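Local coordinates for phosphonate monoester hydrolase (Ruegeria pomeroyi, PDB 4UPK), which belongs to the sulfatase family of the alkaline phosphatase clan, hydrolases with an alpha/beta fold, at residues A54-L59 and K260-A265. Residues are numbered along the deposited sequence; the frame is centred on the assembly and turned at random.
Sequences ADHVEL and KLPLPA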
loop_
_atom_site.group_PDB
_atom_site.type_symbol
_atom_site.label_atom_id
_atom_site.label_comp_id
_atom_site.label_asym_id
_atom_site.label_seq_id
_atom_site.Cartn_x
_atom_site.Cartn_y
_atom_site.Cartn_z
ATOM N N ALA A 54 -34.587 -12.205 34.674
ATOM C CA ALA A 54 -35.468 -12.743 33.629
ATOM C C ALA A 54 -36.966 -12.657 33.944
ATOM O O ALA A 54 -37.745 -12.256 33.075
ATOM C CB ALA A 54 -35.062 -14.172 33.270
ATOM N N ASP A 55 -37.366 -12.970 35.191
ATOM C CA ASP A 55 -38.771 -12.919 35.633
ATOM C C ASP A 55 -39.322 -11.502 35.834
ATOM O O ASP A 55 -40.510 -11.351 36.121
ATOM C CB ASP A 55 -38.976 -13.760 36.899
ATOM C CG ASP A 55 -38.825 -15.267 36.700
ATOM O OD1 ASP A 55 -39.071 -15.753 35.552
ATOM O OD2 ASP A 55 -38.490 -15.970 37.697
ATOM N N HIS A 56 -38.478 -10.475 35.689
ATOM C CA HIS A 56 -38.858 -9.070 35.881
ATOM C C HIS A 56 -38.880 -8.270 34.593
ATOM O O HIS A 56 -39.006 -7.042 34.637
ATOM C CB HIS A 56 -37.953 -8.425 36.947
ATOM C CG HIS A 56 -38.009 -9.152 38.255
ATOM N ND1 HIS A 56 -37.088 -10.133 38.563
ATOM C CD2 HIS A 56 -38.950 -9.112 39.233
ATOM C CE1 HIS A 56 -37.447 -10.610 39.744
ATOM N NE2 HIS A 56 -38.565 -10.032 40.185
ATOM N N VAL A 57 -38.768 -8.956 33.439
ATOM C CA VAL A 57 -38.749 -8.320 32.123
ATOM C C VAL A 57 -39.350 -9.257 31.048
ATOM O O VAL A 57 -39.116 -10.469 31.059
ATOM C CB VAL A 57 -37.330 -7.754 31.754
ATOM C CG1 VAL A 57 -36.263 -8.853 31.658
ATOM C CG2 VAL A 57 -37.368 -6.903 30.480
ATOM N N GLU A 58 -40.130 -8.678 30.125
ATOM C CA GLU A 58 -40.752 -9.408 29.033
ATOM C C GLU A 58 -39.875 -9.339 27.819
ATOM O O GLU A 58 -39.670 -8.258 27.280
ATOM C CB GLU A 58 -42.160 -8.858 28.699
ATOM C CG GLU A 58 -43.116 -8.726 29.880
ATOM C CD GLU A 58 -43.370 -9.971 30.701
ATOM O OE1 GLU A 58 -43.662 -11.028 30.103
ATOM O OE2 GLU A 58 -43.304 -9.882 31.948
ATOM N N LEU A 59 -39.339 -10.499 27.388
ATOM C CA LEU A 59 -38.503 -10.612 26.182
ATOM C C LEU A 59 -39.047 -11.777 25.311
ATOM O O LEU A 59 -38.298 -12.717 25.011
ATOM C CB LEU A 59 -37.011 -10.800 26.542
ATOM C CG LEU A 59 -36.339 -9.697 27.385
ATOM C CD1 LEU A 59 -34.906 -10.094 27.757
ATOM C CD2 LEU A 59 -36.329 -8.336 26.653
ATOM N N LYS A 260 -41.360 -2.801 42.700
ATOM C CA LYS A 260 -41.572 -4.259 42.650
ATOM C C LYS A 260 -40.382 -5.015 42.058
ATOM O O LYS A 260 -40.398 -6.246 41.938
ATOM C CB LYS A 260 -42.897 -4.585 41.936
ATOM C CG LYS A 260 -44.133 -4.140 42.726
ATOM C CD LYS A 260 -45.379 -4.058 41.857
ATOM C CE LYS A 260 -46.570 -3.533 42.625
ATOM N NZ LYS A 260 -47.749 -3.340 41.748
ATOM N N LEU A 261 -39.323 -4.281 41.736
ATOM C CA LEU A 261 -38.126 -4.874 41.189
ATOM C C LEU A 261 -37.182 -5.314 42.312
ATOM O O LEU A 261 -37.179 -4.693 43.385
ATOM C CB LEU A 261 -37.413 -3.847 40.302
ATOM C CG LEU A 261 -38.038 -3.514 38.937
ATOM C CD1 LEU A 261 -37.151 -2.576 38.201
ATOM C CD2 LEU A 261 -38.229 -4.762 38.076
ATOM N N PRO A 262 -36.345 -6.356 42.103
ATOM C CA PRO A 262 -35.367 -6.691 43.153
ATOM C C PRO A 262 -34.294 -5.590 43.211
ATOM O O PRO A 262 -34.033 -4.925 42.208
ATOM C CB PRO A 262 -34.767 -8.027 42.685
ATOM C CG PRO A 262 -34.973 -8.063 41.215
ATOM C CD PRO A 262 -36.173 -7.205 40.895
ATOM N N LEU A 263 -33.714 -5.370 44.391
ATOM C CA LEU A 263 -32.644 -4.389 44.563
ATOM C C LEU A 263 -31.368 -4.957 43.926
ATOM O O LEU A 263 -31.283 -6.180 43.752
ATOM C CB LEU A 263 -32.414 -4.080 46.068
ATOM C CG LEU A 263 -33.427 -3.112 46.730
ATOM C CD1 LEU A 263 -33.291 -3.156 48.250
ATOM C CD2 LEU A 263 -33.258 -1.670 46.233
ATOM N N PRO A 264 -30.355 -4.133 43.560
ATOM C CA PRO A 264 -29.117 -4.719 43.008
ATOM C C PRO A 264 -28.391 -5.605 44.023
ATOM O O PRO A 264 -28.578 -5.447 45.235
ATOM C CB PRO A 264 -28.254 -3.493 42.698
ATOM C CG PRO A 264 -29.188 -2.337 42.681
ATOM C CD PRO A 264 -30.252 -2.659 43.655
ATOM N N ALA A 265 -27.555 -6.541 43.520
ATOM C CA ALA A 265 -26.700 -7.397 44.345
ATOM C C ALA A 265 -25.497 -6.524 44.714
ATOM O O ALA A 265 -24.792 -6.035 43.832
ATOM C CB ALA A 265 -26.256 -8.627 43.558
#
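One face of the His56 imidazole is covered by the Pro262 ring. Pro262 CD sits over the middle of the ring, 3.6 Å from its centroid and only 3° off the normal. This is a CH-pi contact. Pro262 CG leans toward the ND1 side and comes within 3.8 Å of His56 CE1. Leu261 CD2 and Lys260 O approach the ring obliquely. Leu261 CD2 packs 3.8 Å from His56 CB, at the base of the ring. Lys260 O stays 4.2 Å from His56 CD2. No hydrogen bond crosses between 54-59 and 260-265, so the contact rests on packing alone.

In the short 3-10 turn 54-56, His56 CB already points toward 260-265. With CG anti to the carbonyl carbon (chi1 -57°), the ring lies beside the backbone N and turns one face to the proline, which comes from the opposite direction. In Leu261, chi1 and the extended chi2 (-176°) together place CD2 against His56 CB.

Both segments are tied to helix 303-333. Pro262 O accepts hydrogen bonds from Gln307 NE2 and Arg310 NH2, while Glu58 O is bonded to Thr318 OG1. Leu53 also packs on Pro262.

This is a surface contact between two loops of the sulfatase-family region, its centre about 20 Å from the chain centre. One loop lies beyond strand 35-41 and helix 46-49; the other follows strand 234-239. A CH-pi contact of a proline CD over a histidine face thus joins loops beyond two strands that pair in parallel in the mixed sheet of the alkaline phosphatase-like alpha/beta fold.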